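Local coordinates for uncharacterized protein AF_0924 (Archaeoglobus fulgidus, PDB 3DT5) that is of unknown function but is probably a membrane protein, whose largely helical C-terminal domain is described here, at residues A[25-30]-A[99-104]; A[29-34]-A[126-131]; A[63-68]-A[95-100]. One frame throughout, in Å; residues are numbered along the deposited sequence. Where two conformers were deposited one is given.

Overall arrangement
Contacts 1 and 3 share helix 88-116, and contacts 1 and 2 share helix 16-35. Contact 1 is buried, close to the centre of the chain, and joins the two long helices. It combines leucine packing with a phenol-carboxylate hydrogen bond. Contact 2, partly buried, ties the later turns of helix 16-35 to the loop entering strand 130-131 through one straight backbone bond and apolar packing at ring edges. Contact 3, also partly buried, sets helix 60-65 and the loop after it on helix 88-116 with no hydrogen bond between its segments. Asp99, on helix 88-116, bonds to Trp128 of contact 2, and Leu66 of contact 3 packs on Phe26 and Leu30 of contact 1.

Contact 1 of 3, residues A[25-30]-A[99-104]; sequences KFYIPL and DVLWEE
Phe26 meets Leu101 through ring atom CE2, which comes obliquely to within 3.8 Å of Leu101 CD1. Its CD2 also lies over the centre of the neighbouring Tyr27 ring, backing one face of it. Tyr27 follows, with CG beside the backbone N and anti to the carbonyl carbon (chi1 -72°). Its side chain slides past Leu101 in the opposite direction, with Tyr27 CD1 3.6 Å from Leu101 CD1. Farther out, Tyr27 CE1 rests 3.7 Å from Glu104 CB. The hydroxyl then donates a short hydrogen bond, Tyr27 OH to Glu104 OE2 at 2.5 Å. The bond uses the anti side of that oxygen, 35° out of the carboxylate plane, while OE2 sits near the plane of the phenol ring at its edge. One helical turn on, Leu30 closes the apolar part, its CG 3.7 Å from Leu101 CD2 and its CD2 touching the same methyl. Leu101 is thus inserted between the two aromatic residues and Leu30, where helices 16-35 and 88-116 pack with their short segments 126° apart in direction. Gly59 N bonds to both Tyr27 OH and Glu104 OE2, and Leu62 N bonds to Glu104 OE1. A phenylalanine in place of Tyr27 would probably leave Glu104 OE2 without its phenol donor and Gly59 N with one acceptor fewer. Both carboxylate oxygens have donors, which is likely to restrict rotation of the acid; the donors probably stabilise its negative charge, linking the helix pair to the start of helix 60-65 beside an otherwise apolar core.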
loop_
_atom_site.group_PDB
_atom_site.type_symbol
_atom_site.label_atom_id
_atom_site.label_comp_id
_atom_site.label_asym_id
_atom_site.label_seq_id
_atom_site.Cartn_x
_atom_site.Cartn_y
_atom_site.Cartn_z
ATOM N N LYS A 25 3.660 -6.992 7.237
ATOM C CA LYS A 25 4.506 -7.370 6.090
ATOM C C LYS A 25 3.870 -6.876 4.783
ATOM O O LYS A 25 4.518 -6.887 3.745
ATOM C CB LYS A 25 4.757 -8.896 6.019
ATOM C CG LYS A 25 5.583 -9.465 7.231
ATOM C CD LYS A 25 5.675 -10.980 7.090
ATOM C CE LYS A 25 6.470 -11.580 8.204
ATOM N NZ LYS A 25 7.289 -12.733 7.686
ATOM N N PHE A 26 2.603 -6.498 4.827
ATOM C CA PHE A 26 1.920 -6.110 3.597
ATOM C C PHE A 26 1.270 -4.732 3.716
ATOM O O PHE A 26 1.729 -3.799 3.072
ATOM C CB PHE A 26 0.877 -7.178 3.150
ATOM C CG PHE A 26 0.230 -6.814 1.823
ATOM C CD1 PHE A 26 0.825 -7.186 0.609
ATOM C CD2 PHE A 26 -0.906 -6.033 1.807
ATOM C CE1 PHE A 26 0.278 -6.817 -0.636
ATOM C CE2 PHE A 26 -1.488 -5.630 0.560
ATOM C CZ PHE A 26 -0.880 -6.019 -0.644
ATOM N N TYR A 27 0.247 -4.599 4.563
ATOM C CA TYR A 27 -0.559 -3.367 4.553
ATOM C C TYR A 27 0.262 -2.140 4.957
ATOM O O TYR A 27 0.290 -1.150 4.252
ATOM C CB TYR A 27 -1.783 -3.507 5.454
ATOM C CG TYR A 27 -2.784 -4.442 4.825
ATOM C CD1 TYR A 27 -3.568 -4.015 3.737
ATOM C CD2 TYR A 27 -2.847 -5.777 5.209
ATOM C CE1 TYR A 27 -4.446 -4.919 3.086
ATOM C CE2 TYR A 27 -3.713 -6.685 4.570
ATOM C CZ TYR A 27 -4.514 -6.232 3.518
ATOM O OH TYR A 27 -5.365 -7.075 2.863
ATOM N N ILE A 28 0.908 -2.216 6.112
ATOM C CA ILE A 28 1.657 -1.056 6.613
ATOM C C ILE A 28 2.815 -0.644 5.676
ATOM O O ILE A 28 2.916 0.529 5.318
ATOM C CB ILE A 28 2.105 -1.265 8.079
ATOM C CG1 ILE A 28 0.850 -1.344 8.970
ATOM C CG2 ILE A 28 3.108 -0.109 8.548
ATOM C CD1 ILE A 28 1.082 -1.874 10.367
ATOM N N PRO A 29 3.696 -1.596 5.265
ATOM C CA PRO A 29 4.743 -1.119 4.348
ATOM C C PRO A 29 4.222 -0.554 3.038
ATOM O O PRO A 29 4.782 0.414 2.549
ATOM C CB PRO A 29 5.640 -2.348 4.096
ATOM C CG PRO A 29 5.038 -3.455 4.831
ATOM C CD PRO A 29 3.869 -3.003 5.649
ATOM N N LEU A 30 3.172 -1.145 2.448
ATOM C CA LEU A 30 2.727 -0.642 1.135
ATOM C C LEU A 30 2.054 0.737 1.308
ATOM O O LEU A 30 2.268 1.672 0.478
ATOM C CB LEU A 30 1.703 -1.622 0.514
ATOM C CG LEU A 30 1.331 -1.302 -0.953
ATOM C CD1 LEU A 30 2.611 -1.273 -1.851
ATOM C CD2 LEU A 30 0.360 -2.395 -1.448
ATOM N N ASP A 99 -6.789 3.121 -2.780
ATOM C CA ASP A 99 -8.072 3.336 -2.058
ATOM C C ASP A 99 -8.645 2.005 -1.550
ATOM O O ASP A 99 -9.118 1.906 -0.396
ATOM C CB ASP A 99 -9.059 4.065 -2.943
ATOM C CG ASP A 99 -8.763 5.587 -3.048
ATOM O OD1 ASP A 99 -8.064 6.177 -2.151
ATOM O OD2 ASP A 99 -9.271 6.190 -4.028
ATOM N N VAL A 100 -8.587 0.976 -2.410
ATOM C CA VAL A 100 -8.946 -0.397 -1.974
ATOM C C VAL A 100 -8.015 -0.926 -0.870
ATOM O O VAL A 100 -8.490 -1.520 0.089
ATOM C CB VAL A 100 -9.001 -1.416 -3.155
ATOM C CG1 VAL A 100 -9.345 -2.815 -2.643
ATOM C CG2 VAL A 100 -10.082 -0.976 -4.161
ATOM N N LEU A 101 -6.706 -0.738 -1.021
ATOM C CA LEU A 101 -5.751 -1.104 0.023
ATOM C C LEU A 101 -6.107 -0.485 1.394
ATOM O O LEU A 101 -6.070 -1.148 2.454
ATOM C CB LEU A 101 -4.364 -0.612 -0.414
ATOM C CG LEU A 101 -3.180 -0.665 0.592
ATOM C CD1 LEU A 101 -2.782 -2.095 0.813
ATOM C CD2 LEU A 101 -1.978 0.149 -0.009
ATOM N N TRP A 102 -6.453 0.805 1.374
ATOM C CA TRP A 102 -6.807 1.500 2.604
ATOM C C TRP A 102 -8.089 0.883 3.200
ATOM O O TRP A 102 -8.158 0.574 4.392
ATOM C CB TRP A 102 -7.008 3.003 2.352
ATOM C CG TRP A 102 -7.323 3.700 3.664
ATOM C CD1 TRP A 102 -8.564 4.155 4.113
ATOM C CD2 TRP A 102 -6.400 3.930 4.729
ATOM N NE1 TRP A 102 -8.421 4.690 5.386
ATOM C CE2 TRP A 102 -7.114 4.569 5.781
ATOM C CE3 TRP A 102 -5.018 3.716 4.879
ATOM C CZ2 TRP A 102 -6.496 4.950 6.979
ATOM C CZ3 TRP A 102 -4.409 4.099 6.087
ATOM C CH2 TRP A 102 -5.150 4.711 7.106
ATOM N N GLU A 103 -9.127 0.684 2.395
ATOM C CA GLU A 103 -10.345 0.036 2.924
ATOM C C GLU A 103 -10.041 -1.347 3.534
ATOM O O GLU A 103 -10.532 -1.691 4.638
ATOM C CB GLU A 103 -11.440 -0.036 1.858
ATOM C CG GLU A 103 -11.948 1.352 1.375
ATOM C CD GLU A 103 -12.369 2.319 2.505
ATOM O OE1 GLU A 103 -11.955 3.517 2.498
ATOM O OE2 GLU A 103 -13.132 1.892 3.401
ATOM N N GLU A 104 -9.258 -2.160 2.831
ATOM C CA GLU A 104 -8.895 -3.497 3.387
ATOM C C GLU A 104 -8.130 -3.366 4.687
ATOM O O GLU A 104 -8.367 -4.098 5.620
ATOM C CB GLU A 104 -8.009 -4.335 2.461
ATOM C CG GLU A 104 -8.748 -4.930 1.310
ATOM C CD GLU A 104 -8.058 -6.120 0.697
ATOM O OE1 GLU A 104 -8.774 -6.765 -0.094
ATOM O OE2 GLU A 104 -6.835 -6.424 0.902
#

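Contact 2 of 3, residues A[29-34]-A[126-131]; sequences PLIKAF and PDWLIG
Trp128 carries CG beside the backbone N and anti to the carbonyl carbon (chi1 -60°), which sets its indole beside Phe34, where Phe34 CB lies 4.1 Å from Trp128 CE3. Phe34 has the same first torsion (chi1 -73°), and this sends its ring toward Ile130. They meet where the last turns of helix 16-35 face an inverse gamma turn centred on Leu129, just before strand 130-131 joins a small mixed sheet. The backbone makes the polar link: Leu129 N donates to Phe34 O at 2.7 Å, almost straight, with 176° at the hydrogen. Trp128 CA adds a CA-H...O contact to Phe34 O at 3.5 Å. The same carbonyl oxygen lies at the edge of the indole, near its plane, so the peptide and the ring of Trp128 both gather around it.

Toward the start of the helical segment, Ile31 crosses the indole obliquely, its CG2 4.2 Å from Trp128 CZ3. Ile31 CG2 also lies 4.4 Å from Pro126 CG, a looser contact. At its polar end, Trp128 NE1 bonds to Asp99 OD1 of helix 88-116, which probably steadies the indole. The Phe34 ring stacks with Trp94 and meets Phe70 edge-to-face. Across the contact, Ile130 reaches the edge of that ring near its plane, with CG2 3.7 Å from Phe34 CD1.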
loop_
_atom_site.group_PDB
_atom_site.type_symbol
_atom_site.label_atom_id
_atom_site.label_comp_id
_atom_site.label_asym_id
_atom_site.label_seq_id
_atom_site.Cartn_x
_atom_site.Cartn_y
_atom_site.Cartn_z
ATOM N N PRO A 29 3.696 -1.596 5.265
ATOM C CA PRO A 29 4.743 -1.119 4.348
ATOM C C PRO A 29 4.222 -0.554 3.038
ATOM O O PRO A 29 4.782 0.414 2.549
ATOM C CB PRO A 29 5.640 -2.348 4.096
ATOM C CG PRO A 29 5.038 -3.455 4.831
ATOM C CD PRO A 29 3.869 -3.003 5.649
ATOM N N LEU A 30 3.172 -1.145 2.448
ATOM C CA LEU A 30 2.727 -0.642 1.135
ATOM C C LEU A 30 2.054 0.737 1.308
ATOM O O LEU A 30 2.268 1.672 0.478
ATOM C CB LEU A 30 1.703 -1.622 0.514
ATOM C CG LEU A 30 1.331 -1.302 -0.953
ATOM C CD1 LEU A 30 2.611 -1.273 -1.851
ATOM C CD2 LEU A 30 0.360 -2.395 -1.448
ATOM N N ILE A 31 1.237 0.864 2.365
ATOM C CA ILE A 31 0.647 2.184 2.694
ATOM C C ILE A 31 1.759 3.262 2.877
ATOM O O ILE A 31 1.666 4.375 2.295
ATOM C CB ILE A 31 -0.348 2.117 3.920
ATOM C CG1 ILE A 31 -1.598 1.302 3.534
ATOM C CG2 ILE A 31 -0.776 3.542 4.372
ATOM C CD1 ILE A 31 -2.472 0.868 4.749
ATOM N N LYS A 32 2.753 2.978 3.716
ATOM C CA LYS A 32 3.893 3.896 3.896
ATOM C C LYS A 32 4.620 4.252 2.599
ATOM O O LYS A 32 4.974 5.390 2.390
ATOM C CB LYS A 32 4.871 3.340 4.916
ATOM C CG LYS A 32 4.273 3.482 6.322
ATOM C CD LYS A 32 5.301 3.573 7.408
ATOM C CE LYS A 32 5.673 2.200 7.908
ATOM N NZ LYS A 32 5.931 2.099 9.407
ATOM N N ALA A 33 4.881 3.278 1.746
ATOM C CA ALA A 33 5.554 3.540 0.460
ATOM C C ALA A 33 4.844 4.591 -0.373
ATOM O O ALA A 33 5.494 5.281 -1.161
ATOM C CB ALA A 33 5.685 2.202 -0.379
ATOM N N PHE A 34 3.519 4.679 -0.246
ATOM C CA PHE A 34 2.737 5.649 -1.044
ATOM C C PHE A 34 2.204 6.844 -0.261
ATOM O O PHE A 34 1.481 7.655 -0.815
ATOM C CB PHE A 34 1.600 4.909 -1.774
ATOM C CG PHE A 34 2.117 4.084 -2.927
ATOM C CD1 PHE A 34 2.352 4.684 -4.159
ATOM C CD2 PHE A 34 2.455 2.743 -2.749
ATOM C CE1 PHE A 34 2.865 3.915 -5.239
ATOM C CE2 PHE A 34 2.970 1.982 -3.817
ATOM C CZ PHE A 34 3.175 2.589 -5.053
ATOM N N PRO A 126 -4.413 8.743 4.765
ATOM C CA PRO A 126 -3.461 9.764 4.310
ATOM C C PRO A 126 -3.699 10.201 2.855
ATOM O O PRO A 126 -4.464 9.541 2.114
ATOM C CB PRO A 126 -2.102 9.049 4.425
ATOM C CG PRO A 126 -2.428 7.628 4.112
ATOM C CD PRO A 126 -3.858 7.373 4.636
ATOM N N ASP A 127 -3.049 11.297 2.457
ATOM C CA ASP A 127 -2.972 11.701 1.064
ATOM C C ASP A 127 -2.001 10.755 0.376
ATOM O O ASP A 127 -0.933 10.505 0.890
ATOM C CB ASP A 127 -2.461 13.156 0.961
ATOM C CG ASP A 127 -3.416 14.132 1.631
ATOM O OD1 ASP A 127 -4.623 13.838 1.647
ATOM O OD2 ASP A 127 -2.974 15.163 2.173
ATOM N N TRP A 128 -2.369 10.252 -0.796
ATOM C CA TRP A 128 -1.460 9.407 -1.579
ATOM C C TRP A 128 -0.427 10.315 -2.261
ATOM O O TRP A 128 -0.789 11.364 -2.824
ATOM C CB TRP A 128 -2.248 8.616 -2.602
ATOM C CG TRP A 128 -3.271 7.719 -1.954
ATOM C CD1 TRP A 128 -4.603 7.637 -2.252
ATOM C CD2 TRP A 128 -3.026 6.785 -0.889
ATOM N NE1 TRP A 128 -5.209 6.683 -1.447
ATOM C CE2 TRP A 128 -4.262 6.148 -0.602
ATOM C CE3 TRP A 128 -1.877 6.385 -0.184
ATOM C CZ2 TRP A 128 -4.372 5.132 0.371
ATOM C CZ3 TRP A 128 -1.987 5.356 0.784
ATOM C CH2 TRP A 128 -3.229 4.762 1.053
ATOM N N LEU A 129 0.837 9.954 -2.178
ATOM C CA LEU A 129 1.901 10.796 -2.754
ATOM C C LEU A 129 2.135 10.369 -4.227
ATOM O O LEU A 129 3.185 9.806 -4.573
ATOM C CB LEU A 129 3.175 10.689 -1.925
ATOM C CG LEU A 129 3.028 11.266 -0.499
ATOM C CD1 LEU A 129 4.246 11.022 0.296
ATOM C CD2 LEU A 129 2.699 12.774 -0.445
ATOM N N ILE A 130 1.117 10.596 -5.059
ATOM C CA ILE A 130 1.148 10.162 -6.436
ATOM C C ILE A 130 0.696 11.312 -7.354
ATOM O O ILE A 130 -0.123 12.149 -6.962
ATOM C CB ILE A 130 0.276 8.905 -6.662
ATOM C CG1 ILE A 130 -1.214 9.138 -6.283
ATOM C CG2 ILE A 130 0.899 7.625 -5.939
ATOM C CD1 ILE A 130 -2.150 8.004 -6.745
ATOM N N GLY A 131 1.210 11.331 -8.578
ATOM C CA GLY A 131 0.863 12.403 -9.546
ATOM C C GLY A 131 1.152 11.978 -10.963
ATOM O O GLY A 131 1.849 10.995 -11.184
#

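Contact 3 of 3, residues A[63-68]-A[95-100]; sequences LRVLPM and KEALDV
Val65 lays its CG2 methyl over the helix surface between Ala97 and Val100. CG2 stands between the backbone N and the carbonyl carbon (chi1 -61° for CG1), and from there it reaches Val100 CG2 at 3.9 Å, the two valines crossing obliquely. The same Val65 CG2 is 4.0 Å from Ala97 CA, close to the helix backbone beside the small alanine side chain. The other methyl, Val65 CG1, lies 3.6 Å from Glu96 OE2. Glu96 brings its carboxylate there by starting with CG anti to the backbone N (chi1 166°) and running extended beyond it, so that its chain crosses the valine at about a right angle. This is contact of a methyl with a carboxylate oxygen on the more exposed side, not a hydrogen bond.

On the inner side, Ala97 CB is the common point and faces the loop. Val65 O lies 3.7 Å from Ala97 CB. From the loop, Pro67 CD comes to 3.9 Å from Ala97 CB. Leu66 CD1 is 4.4 Å from Ala97 CB, and the leucine side chain goes on toward the core to pack on Phe26 of helix 16-35. The carbonyl oxygens of Leu66 and Pro67 bond to NH2 and NH1 of Arg55, which probably helps hold the loop in this course, and Pro67 also touches Gln93 and Trp94.

No hydrogen bond joins the two segments. With the Pro67 side chain about 13 Å from the calcium ion, this is packing of a helix terminus and loop on a helix: a small residue on the long helix 88-116 meets helix 60-65 and the loop after it at close range, consistent with the 5.3 Å between Leu66 CA and Ala97 CA, at the side of the helical domain.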
loop_
_atom_site.group_PDB
_atom_site.type_symbol
_atom_site.label_atom_id
_atom_site.label_comp_id
_atom_site.label_asym_id
_atom_site.label_seq_id
_atom_site.Cartn_x
_atom_site.Cartn_y
_atom_site.Cartn_z
ATOM N N LEU A 63 -6.533 -7.877 -4.539
ATOM C CA LEU A 63 -5.827 -8.596 -5.602
ATOM C C LEU A 63 -6.493 -8.354 -6.948
ATOM O O LEU A 63 -5.815 -8.355 -7.968
ATOM C CB LEU A 63 -5.755 -10.102 -5.294
ATOM C CG LEU A 63 -4.892 -10.380 -4.063
ATOM C CD1 LEU A 63 -4.922 -11.876 -3.805
ATOM C CD2 LEU A 63 -3.423 -9.975 -4.388
ATOM N N ARG A 64 -7.817 -8.179 -6.983
ATOM C CA ARG A 64 -8.484 -7.856 -8.260
ATOM C C ARG A 64 -7.930 -6.619 -8.967
ATOM O O ARG A 64 -7.966 -6.537 -10.197
ATOM C CB ARG A 64 -9.994 -7.719 -8.057
ATOM C CG ARG A 64 -10.554 -9.153 -8.005
ATOM C CD ARG A 64 -11.911 -9.293 -7.548
ATOM N NE ARG A 64 -12.348 -10.569 -8.096
ATOM C CZ ARG A 64 -13.375 -11.283 -7.651
ATOM N NH1 ARG A 64 -14.086 -10.867 -6.606
ATOM N NH2 ARG A 64 -13.689 -12.424 -8.267
ATOM N N VAL A 65 -7.502 -5.633 -8.184
ATOM C CA VAL A 65 -7.151 -4.322 -8.752
ATOM C C VAL A 65 -5.692 -3.966 -8.558
ATOM O O VAL A 65 -5.213 -3.011 -9.161
ATOM C CB VAL A 65 -8.065 -3.137 -8.194
ATOM C CG1 VAL A 65 -9.557 -3.375 -8.560
ATOM C CG2 VAL A 65 -7.916 -3.003 -6.686
ATOM N N LEU A 66 -4.962 -4.716 -7.732
ATOM C CA LEU A 66 -3.586 -4.317 -7.412
ATOM C C LEU A 66 -2.685 -4.586 -8.634
ATOM O O LEU A 66 -2.656 -5.739 -9.114
ATOM C CB LEU A 66 -3.067 -5.123 -6.201
ATOM C CG LEU A 66 -1.638 -4.830 -5.698
ATOM C CD1 LEU A 66 -1.565 -3.388 -5.082
ATOM C CD2 LEU A 66 -1.242 -5.924 -4.662
ATOM N N PRO A 67 -1.984 -3.552 -9.172
ATOM C CA PRO A 67 -1.113 -3.787 -10.323
ATOM C C PRO A 67 0.011 -4.799 -9.999
ATOM O O PRO A 67 0.391 -4.982 -8.827
ATOM C CB PRO A 67 -0.468 -2.390 -10.579
ATOM C CG PRO A 67 -1.510 -1.393 -9.999
ATOM C CD PRO A 67 -1.961 -2.135 -8.753
HETATM N N MSE A 68 0.509 -5.446 -11.051
HETATM C CA MSE A 68 1.573 -6.447 -10.960
HETATM C C MSE A 68 2.962 -5.832 -11.062
HETATM O O MSE A 68 3.950 -6.447 -10.675
HETATM C CB MSE A 68 1.465 -7.386 -12.167
HETATM C CG MSE A 68 1.825 -8.794 -11.837
HETATM SE SE MSE A 68 0.311 -9.484 -10.842
HETATM C CE MSE A 68 -1.143 -8.345 -11.539
ATOM N N LYS A 95 -4.178 4.821 -8.117
ATOM C CA LYS A 95 -5.066 5.545 -7.202
ATOM C C LYS A 95 -6.236 4.646 -6.718
ATOM O O LYS A 95 -6.579 4.597 -5.545
ATOM C CB LYS A 95 -5.600 6.806 -7.872
ATOM C CG LYS A 95 -6.331 7.702 -6.857
ATOM C CD LYS A 95 -7.436 8.549 -7.489
ATOM C CE LYS A 95 -8.631 8.629 -6.503
ATOM N NZ LYS A 95 -9.872 9.123 -7.204
ATOM N N GLU A 96 -6.845 3.940 -7.660
ATOM C CA GLU A 96 -7.925 3.008 -7.370
ATOM C C GLU A 96 -7.457 1.895 -6.402
ATOM O O GLU A 96 -8.143 1.552 -5.435
ATOM C CB GLU A 96 -8.386 2.445 -8.707
ATOM C CG GLU A 96 -9.257 1.258 -8.646
ATOM C CD GLU A 96 -9.854 0.929 -10.029
ATOM O OE1 GLU A 96 -10.025 1.864 -10.875
ATOM O OE2 GLU A 96 -10.161 -0.267 -10.252
ATOM N N ALA A 97 -6.290 1.325 -6.672
ATOM C CA ALA A 97 -5.784 0.234 -5.834
ATOM C C ALA A 97 -5.422 0.711 -4.431
ATOM O O ALA A 97 -5.684 -0.017 -3.474
ATOM C CB ALA A 97 -4.599 -0.469 -6.496
ATOM N N LEU A 98 -4.807 1.894 -4.312
ATOM C CA LEU A 98 -4.469 2.439 -2.991
ATOM C C LEU A 98 -5.721 2.666 -2.147
ATOM O O LEU A 98 -5.709 2.392 -0.944
ATOM C CB LEU A 98 -3.629 3.741 -3.087
ATOM C CG LEU A 98 -2.221 3.497 -3.655
ATOM C CD1 LEU A 98 -1.542 4.836 -3.994
ATOM C CD2 LEU A 98 -1.406 2.742 -2.645
ATOM N N ASP A 99 -6.789 3.121 -2.780
ATOM C CA ASP A 99 -8.072 3.336 -2.058
ATOM C C ASP A 99 -8.645 2.005 -1.550
ATOM O O ASP A 99 -9.118 1.906 -0.396
ATOM C CB ASP A 99 -9.059 4.065 -2.943
ATOM C CG ASP A 99 -8.763 5.587 -3.048
ATOM O OD1 ASP A 99 -8.064 6.177 -2.151
ATOM O OD2 ASP A 99 -9.271 6.190 -4.028
ATOM N N VAL A 100 -8.587 0.976 -2.410
ATOM C CA VAL A 100 -8.946 -0.397 -1.974
ATOM C C VAL A 100 -8.015 -0.926 -0.870
ATOM O O VAL A 100 -8.490 -1.520 0.089
ATOM C CB VAL A 100 -9.001 -1.416 -3.155
ATOM C CG1 VAL A 100 -9.345 -2.815 -2.643
ATOM C CG2 VAL A 100 -10.082 -0.976 -4.161
#